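Local coordinates for WbbM protein (Klebsiella pneumoniae, PDB 6U4B) that is a bifunctional glycosyltransferase of a trimeric assembly that polymerises O-antigen, with a magnesium ion bound in its family 8 glycosyltransferase part, at residues Tyr387-Ile392 and Val402-Ser407; Asn368-Ile373 and Pro393-Arg398. All coordinates share one frame; numbering follows the deposited sequence.

Contact 1: residues Tyr387-Ile392 and Val402-Ser407. With MG (magnesium ion), chain C.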
loop_
_atom_site.group_PDB
_atom_site.type_symbol
_atom_site.label_atom_id
_atom_site.label_comp_id
_atom_site.label_asym_id
_atom_site.label_seq_id
_atom_site.Cartn_x
_atom_site.Cartn_y
_atom_site.Cartn_z
ATOM N N TYR A 387 18.297 -22.895 21.588
ATOM C CA TYR A 387 18.820 -24.085 20.928
ATOM C C TYR A 387 17.803 -24.730 19.993
ATOM O O TYR A 387 17.910 -25.924 19.697
ATOM C CB TYR A 387 19.301 -25.091 21.976
ATOM C CG TYR A 387 20.444 -24.570 22.816
ATOM C CD1 TYR A 387 20.210 -23.922 24.023
ATOM C CD2 TYR A 387 21.758 -24.714 22.393
ATOM C CE1 TYR A 387 21.256 -23.439 24.787
ATOM C CE2 TYR A 387 22.805 -24.233 23.146
ATOM C CZ TYR A 387 22.553 -23.599 24.340
ATOM O OH TYR A 387 23.605 -23.125 25.088
ATOM N N ALA A 388 16.831 -23.951 19.506
ATOM C CA ALA A 388 15.743 -24.508 18.706
ATOM C C ALA A 388 16.258 -25.227 17.465
ATOM O O ALA A 388 15.711 -26.265 17.072
ATOM C CB ALA A 388 14.768 -23.397 18.311
ATOM N N ARG A 389 17.308 -24.692 16.834
ATOM C CA ARG A 389 17.827 -25.289 15.606
ATOM C C ARG A 389 18.249 -26.740 15.809
ATOM O O ARG A 389 18.124 -27.557 14.888
ATOM C CB ARG A 389 19.002 -24.465 15.080
ATOM C CG ARG A 389 18.602 -23.165 14.388
ATOM C CD ARG A 389 19.831 -22.425 13.883
ATOM N NE ARG A 389 20.596 -21.831 14.973
ATOM C CZ ARG A 389 20.937 -20.548 15.041
ATOM N NH1 ARG A 389 20.600 -19.713 14.066
ATOM N NH2 ARG A 389 21.633 -20.102 16.079
ATOM N N LEU A 390 18.748 -27.082 17.001
ATOM C CA LEU A 390 19.191 -28.448 17.262
ATOM C C LEU A 390 18.053 -29.456 17.184
ATOM O O LEU A 390 18.306 -30.639 16.936
ATOM C CB LEU A 390 19.847 -28.538 18.640
ATOM C CG LEU A 390 21.034 -27.617 18.914
ATOM C CD1 LEU A 390 21.599 -27.893 20.299
ATOM C CD2 LEU A 390 22.103 -27.791 17.849
ATOM N N PHE A 391 16.814 -29.021 17.387
ATOM C CA PHE A 391 15.674 -29.926 17.429
ATOM C C PHE A 391 14.976 -30.066 16.085
ATOM O O PHE A 391 13.971 -30.781 15.999
ATOM C CB PHE A 391 14.680 -29.456 18.495
ATOM C CG PHE A 391 15.247 -29.467 19.885
ATOM C CD1 PHE A 391 15.875 -28.342 20.398
ATOM C CD2 PHE A 391 15.177 -30.607 20.668
ATOM C CE1 PHE A 391 16.410 -28.353 21.671
ATOM C CE2 PHE A 391 15.713 -30.625 21.947
ATOM C CZ PHE A 391 16.330 -29.496 22.449
ATOM N N ILE A 392 15.490 -29.406 15.041
ATOM C CA ILE A 392 14.864 -29.513 13.720
ATOM C C ILE A 392 14.847 -30.944 13.197
ATOM O O ILE A 392 13.793 -31.377 12.705
ATOM C CB ILE A 392 15.519 -28.521 12.746
ATOM C CG1 ILE A 392 15.032 -27.103 13.055
ATOM C CG2 ILE A 392 15.214 -28.901 11.303
ATOM C CD1 ILE A 392 15.856 -26.007 12.410
ATOM N N VAL A 402 14.578 -29.336 4.780
ATOM C CA VAL A 402 13.963 -28.205 5.466
ATOM C C VAL A 402 14.955 -27.046 5.474
ATOM O O VAL A 402 16.153 -27.243 5.698
ATOM C CB VAL A 402 13.552 -28.593 6.903
ATOM C CG1 VAL A 402 13.650 -27.406 7.839
ATOM C CG2 VAL A 402 12.152 -29.188 6.920
ATOM N N VAL A 403 14.454 -25.836 5.231
ATOM C CA VAL A 403 15.272 -24.627 5.227
ATOM C C VAL A 403 14.986 -23.842 6.499
ATOM O O VAL A 403 13.861 -23.367 6.701
ATOM C CB VAL A 403 15.008 -23.763 3.984
ATOM C CG1 VAL A 403 15.876 -22.517 4.013
ATOM C CG2 VAL A 403 15.254 -24.567 2.719
ATOM N N PHE A 404 15.994 -23.708 7.359
ATOM C CA PHE A 404 15.895 -22.801 8.494
ATOM C C PHE A 404 16.465 -21.439 8.125
ATOM O O PHE A 404 17.450 -21.342 7.389
ATOM C CB PHE A 404 16.634 -23.338 9.725
ATOM C CG PHE A 404 16.744 -22.327 10.840
ATOM C CD1 PHE A 404 15.752 -22.233 11.800
ATOM C CD2 PHE A 404 17.821 -21.446 10.905
ATOM C CE1 PHE A 404 15.833 -21.297 12.810
ATOM C CE2 PHE A 404 17.900 -20.500 11.906
ATOM C CZ PHE A 404 16.909 -20.430 12.863
ATOM N N ILE A 405 15.856 -20.388 8.669
ATOM C CA ILE A 405 16.353 -19.033 8.452
ATOM C C ILE A 405 16.123 -18.221 9.719
ATOM O O ILE A 405 15.071 -18.323 10.357
ATOM C CB ILE A 405 15.690 -18.386 7.213
ATOM C CG1 ILE A 405 16.260 -16.988 6.951
ATOM C CG2 ILE A 405 14.168 -18.352 7.353
ATOM C CD1 ILE A 405 15.800 -16.387 5.637
ATOM N N ASP A 406 17.127 -17.426 10.089
ATOM C CA ASP A 406 17.001 -16.519 11.224
ATOM C C ASP A 406 15.826 -15.564 11.030
ATOM O O ASP A 406 15.466 -15.198 9.907
ATOM C CB ASP A 406 18.288 -15.713 11.406
ATOM C CG ASP A 406 19.258 -16.363 12.372
ATOM O OD1 ASP A 406 19.036 -17.531 12.759
ATOM O OD2 ASP A 406 20.244 -15.694 12.751
ATOM N N SER A 407 15.236 -15.138 12.147
ATOM C CA SER A 407 14.084 -14.250 12.087
ATOM C C SER A 407 14.464 -12.811 11.766
ATOM O O SER A 407 13.621 -12.063 11.257
ATOM C CB SER A 407 13.309 -14.294 13.406
ATOM O OG SER A 407 14.028 -13.651 14.444
HETATM MG MG MG C . 20.474 -13.579 13.018
#

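Contact 2: residues Asn368-Ile373 and Pro393-Arg398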
loop_
_atom_site.group_PDB
_atom_site.type_symbol
_atom_site.label_atom_id
_atom_site.label_comp_id
_atom_site.label_asym_id
_atom_site.label_seq_id
_atom_site.Cartn_x
_atom_site.Cartn_y
_atom_site.Cartn_z
ATOM N N ASN A 368 8.851 -24.362 23.313
ATOM C CA ASN A 368 9.217 -24.777 24.661
ATOM C C ASN A 368 8.974 -26.258 24.919
ATOM O O ASN A 368 9.449 -26.774 25.936
ATOM C CB ASN A 368 8.458 -23.931 25.681
ATOM C CG ASN A 368 8.807 -22.457 25.578
ATOM O OD1 ASN A 368 9.911 -22.047 25.935
ATOM N ND2 ASN A 368 7.870 -21.656 25.080
ATOM N N ALA A 369 8.267 -26.954 24.025
ATOM C CA ALA A 369 8.130 -28.399 24.155
ATOM C C ALA A 369 9.464 -29.115 23.989
ATOM O O ALA A 369 9.578 -30.284 24.373
ATOM C CB ALA A 369 7.128 -28.928 23.130
ATOM N N PHE A 370 10.470 -28.440 23.427
ATOM C CA PHE A 370 11.768 -29.064 23.196
ATOM C C PHE A 370 12.505 -29.392 24.488
ATOM O O PHE A 370 13.424 -30.216 24.466
ATOM C CB PHE A 370 12.639 -28.159 22.323
ATOM C CG PHE A 370 12.165 -28.047 20.901
ATOM C CD1 PHE A 370 11.353 -29.022 20.347
ATOM C CD2 PHE A 370 12.539 -26.967 20.117
ATOM C CE1 PHE A 370 10.918 -28.924 19.041
ATOM C CE2 PHE A 370 12.107 -26.860 18.805
ATOM C CZ PHE A 370 11.294 -27.840 18.267
ATOM N N THR A 371 12.131 -28.772 25.610
ATOM C CA THR A 371 12.810 -29.053 26.869
ATOM C C THR A 371 12.444 -30.412 27.450
ATOM O O THR A 371 13.026 -30.806 28.468
ATOM C CB THR A 371 12.500 -27.965 27.899
ATOM O OG1 THR A 371 11.098 -27.969 28.197
ATOM C CG2 THR A 371 12.899 -26.598 27.364
ATOM N N GLU A 372 11.511 -31.136 26.833
ATOM C CA GLU A 372 11.025 -32.402 27.370
ATOM C C GLU A 372 10.794 -33.412 26.254
ATOM O O GLU A 372 9.788 -34.129 26.241
ATOM C CB GLU A 372 9.749 -32.196 28.187
ATOM C CG GLU A 372 8.763 -31.223 27.554
ATOM C CD GLU A 372 7.538 -31.000 28.416
ATOM O OE1 GLU A 372 6.411 -31.190 27.912
ATOM O OE2 GLU A 372 7.707 -30.641 29.601
ATOM N N ILE A 373 11.724 -33.491 25.306
ATOM C CA ILE A 373 11.648 -34.505 24.259
ATOM C C ILE A 373 11.907 -35.883 24.863
ATOM O O ILE A 373 11.133 -36.818 24.660
ATOM C CB ILE A 373 12.638 -34.220 23.117
ATOM C CG1 ILE A 373 12.384 -32.835 22.516
ATOM C CG2 ILE A 373 12.511 -35.282 22.033
ATOM C CD1 ILE A 373 11.108 -32.750 21.714
ATOM N N PRO A 393 15.924 -31.731 13.269
ATOM C CA PRO A 393 15.839 -33.116 12.770
ATOM C C PRO A 393 14.842 -33.989 13.517
ATOM O O PRO A 393 14.430 -35.025 12.979
ATOM C CB PRO A 393 17.274 -33.642 12.931
ATOM C CG PRO A 393 17.903 -32.744 13.935
ATOM C CD PRO A 393 17.296 -31.402 13.696
ATOM N N GLN A 394 14.432 -33.615 14.730
ATOM C CA GLN A 394 13.463 -34.422 15.464
ATOM C C GLN A 394 12.026 -34.006 15.163
ATOM O O GLN A 394 11.199 -34.845 14.794
ATOM C CB GLN A 394 13.735 -34.340 16.970
ATOM C CG GLN A 394 12.895 -35.299 17.813
ATOM C CD GLN A 394 13.306 -36.757 17.648
ATOM O OE1 GLN A 394 14.271 -37.071 16.950
ATOM N NE2 GLN A 394 12.572 -37.654 18.298
ATOM N N LEU A 395 11.714 -32.716 15.309
ATOM C CA LEU A 395 10.351 -32.253 15.068
ATOM C C LEU A 395 9.957 -32.421 13.605
ATOM O O LEU A 395 8.808 -32.760 13.298
ATOM C CB LEU A 395 10.212 -30.794 15.496
ATOM C CG LEU A 395 8.811 -30.190 15.378
ATOM C CD1 LEU A 395 7.848 -30.900 16.323
ATOM C CD2 LEU A 395 8.835 -28.692 15.646
ATOM N N PHE A 396 10.900 -32.197 12.687
ATOM C CA PHE A 396 10.636 -32.252 11.255
ATOM C C PHE A 396 11.137 -33.542 10.617
ATOM O O PHE A 396 11.430 -33.567 9.418
ATOM C CB PHE A 396 11.250 -31.033 10.563
ATOM C CG PHE A 396 10.628 -29.734 10.982
ATOM C CD1 PHE A 396 9.518 -29.244 10.316
ATOM C CD2 PHE A 396 11.135 -29.016 12.051
ATOM C CE1 PHE A 396 8.933 -28.055 10.698
ATOM C CE2 PHE A 396 10.553 -27.823 12.440
ATOM C CZ PHE A 396 9.447 -27.343 11.764
ATOM N N ARG A 397 11.207 -34.628 11.393
ATOM C CA ARG A 397 11.765 -35.887 10.911
ATOM C C ARG A 397 10.948 -36.523 9.792
ATOM O O ARG A 397 11.435 -37.467 9.161
ATOM C CB ARG A 397 11.907 -36.877 12.071
ATOM C CG ARG A 397 10.598 -37.255 12.759
ATOM C CD ARG A 397 10.847 -38.266 13.873
ATOM N NE ARG A 397 9.636 -38.583 14.624
ATOM C CZ ARG A 397 9.193 -37.874 15.657
ATOM N NH1 ARG A 397 9.857 -36.797 16.057
ATOM N NH2 ARG A 397 8.081 -38.237 16.286
ATOM N N ARG A 398 9.737 -36.040 9.527
ATOM C CA ARG A 398 8.934 -36.539 8.418
ATOM C C ARG A 398 9.148 -35.751 7.133
ATOM O O ARG A 398 8.495 -36.045 6.126
ATOM C CB ARG A 398 7.452 -36.536 8.802
ATOM C CG ARG A 398 7.116 -37.627 9.800
ATOM C CD ARG A 398 5.767 -37.426 10.458
ATOM N NE ARG A 398 5.725 -38.097 11.752
ATOM C CZ ARG A 398 4.628 -38.263 12.481
ATOM N NH1 ARG A 398 3.462 -37.813 12.042
ATOM N NH2 ARG A 398 4.699 -38.888 13.648
#

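Contact 1: residues Tyr387-Ile392 and Val402-Ser407
R389 lies across F404 and reaches on to D406, the first aspartate of the DxD motif by which GT-A glycosyltransferases such as family 8 hold their divalent metal. R389 NH1 makes a salt bridge to D406 OD1 at 3.0 Å, guanidinium and carboxylate being nearly coplanar, 26° apart. The other carboxylate oxygen, D406 OD2, binds the magnesium ion at 2.1 Å, and D408 and H560 supply the remaining protein ligands. One aspartate thus divides its oxygens between metal and arginine, which probably steadies the rotation of its carboxylate. R389 has a second acidic partner: its NE forms a salt bridge with D506 of helix 505-513.

The aromatic part is a CH-pi contact. R389 CG sits over the centre of the F404 ring, 3.6 Å from the centroid, and R389 CD follows at 3.4 Å from F404 CE2. With chi1 of R389 at -76°, CG stands anti to the carbonyl carbon; CG and CD lie over the ring, and the bend at chi3 beyond them turns the guanidinium off toward D406. The guanidinium stands steeply to the ring, 73° from its plane, so this is no flat cation-pi stack.

Apolar packing continues the contact at I392, three residues on from R389. F404 and V402 both point from strand 402-405 toward I392, whose two branches part: CD1 meets F404 CD1 at 3.8 Å, while CG2 touches V402 CG1 at 4.1 Å.

Contact 2: residues Asn368-Ile373 and Pro393-Arg398
F370 presents the edge of its ring to L395, with CZ 3.7 Å from L395 CD2 and the methyl lying near the ring plane. This is plain structural packing in the Rossmann-like half of the GT-A fold, away from the metal site, where the 3-10 turn that comes after strand 360-366 meets the short helix 392-395; F370 and L395 are themselves buried. The neighbouring ring atom CE1 reaches L395 CB at 4.1 Å, so the ring's rim touches both the root and one methyl of the leucine. The two side chains cross at about a right angle. The CA-CB bond of F370 does not aim at the helix; it is the far end of the ring that closes the distance. With CG of L395 anti to the backbone N (chi1 -177°), the CB-CG bond carries CD2 to the F370 edge. L338 of strand 333-340 touches both F370 and L395, placing the pair against the sheet, and F391 stacks on the F370 ring.

A looser apolar touch lies nearer the surface: I373 CG2 comes within 4.2 Å of Q394 CG, alkyl against alkyl. No hydrogen bond crosses between the segments; both instead bond through their backbones to the chain around 290-294, E372 to F290 and L395 to L294.

Within each segment a side chain bonds back to a backbone carbonyl. T371 OG1 donates to N368 O at 3.0 Å, nearly in line with the carbonyl, C=O...donor angle 170°. Just past the end of the helix, where F396 leaves helical geometry, R397 folds back: its NH1 donates to Q394 O at 2.7 Å, a bent bond (131° at the hydrogen) that arrives from above the carbonyl plane.

How the contacts relate
Contacts 1 and 2 lie side by side, their centres about 11 Å apart, within the family 8 glycosyltransferase range. Their segments alternate along the chain: 368-373, 387-392, 393-398, then 402-407. Segments 387-392 and 393-398 run on directly through helix 392-395, so one short helical passage serves both, facing strand 402-405 in contact 1 and 3-10 segment 368-371 in contact 2. The pairs also touch each other: F391 CE2 lies 3.4 Å from F370 O, and V402 CG2 packs on F396 CB at 4.2 Å. Contact 1 leads to the magnesium site, whereas contact 2 lies away from that site, and the two meet through F391 with F370 and V402 with F396.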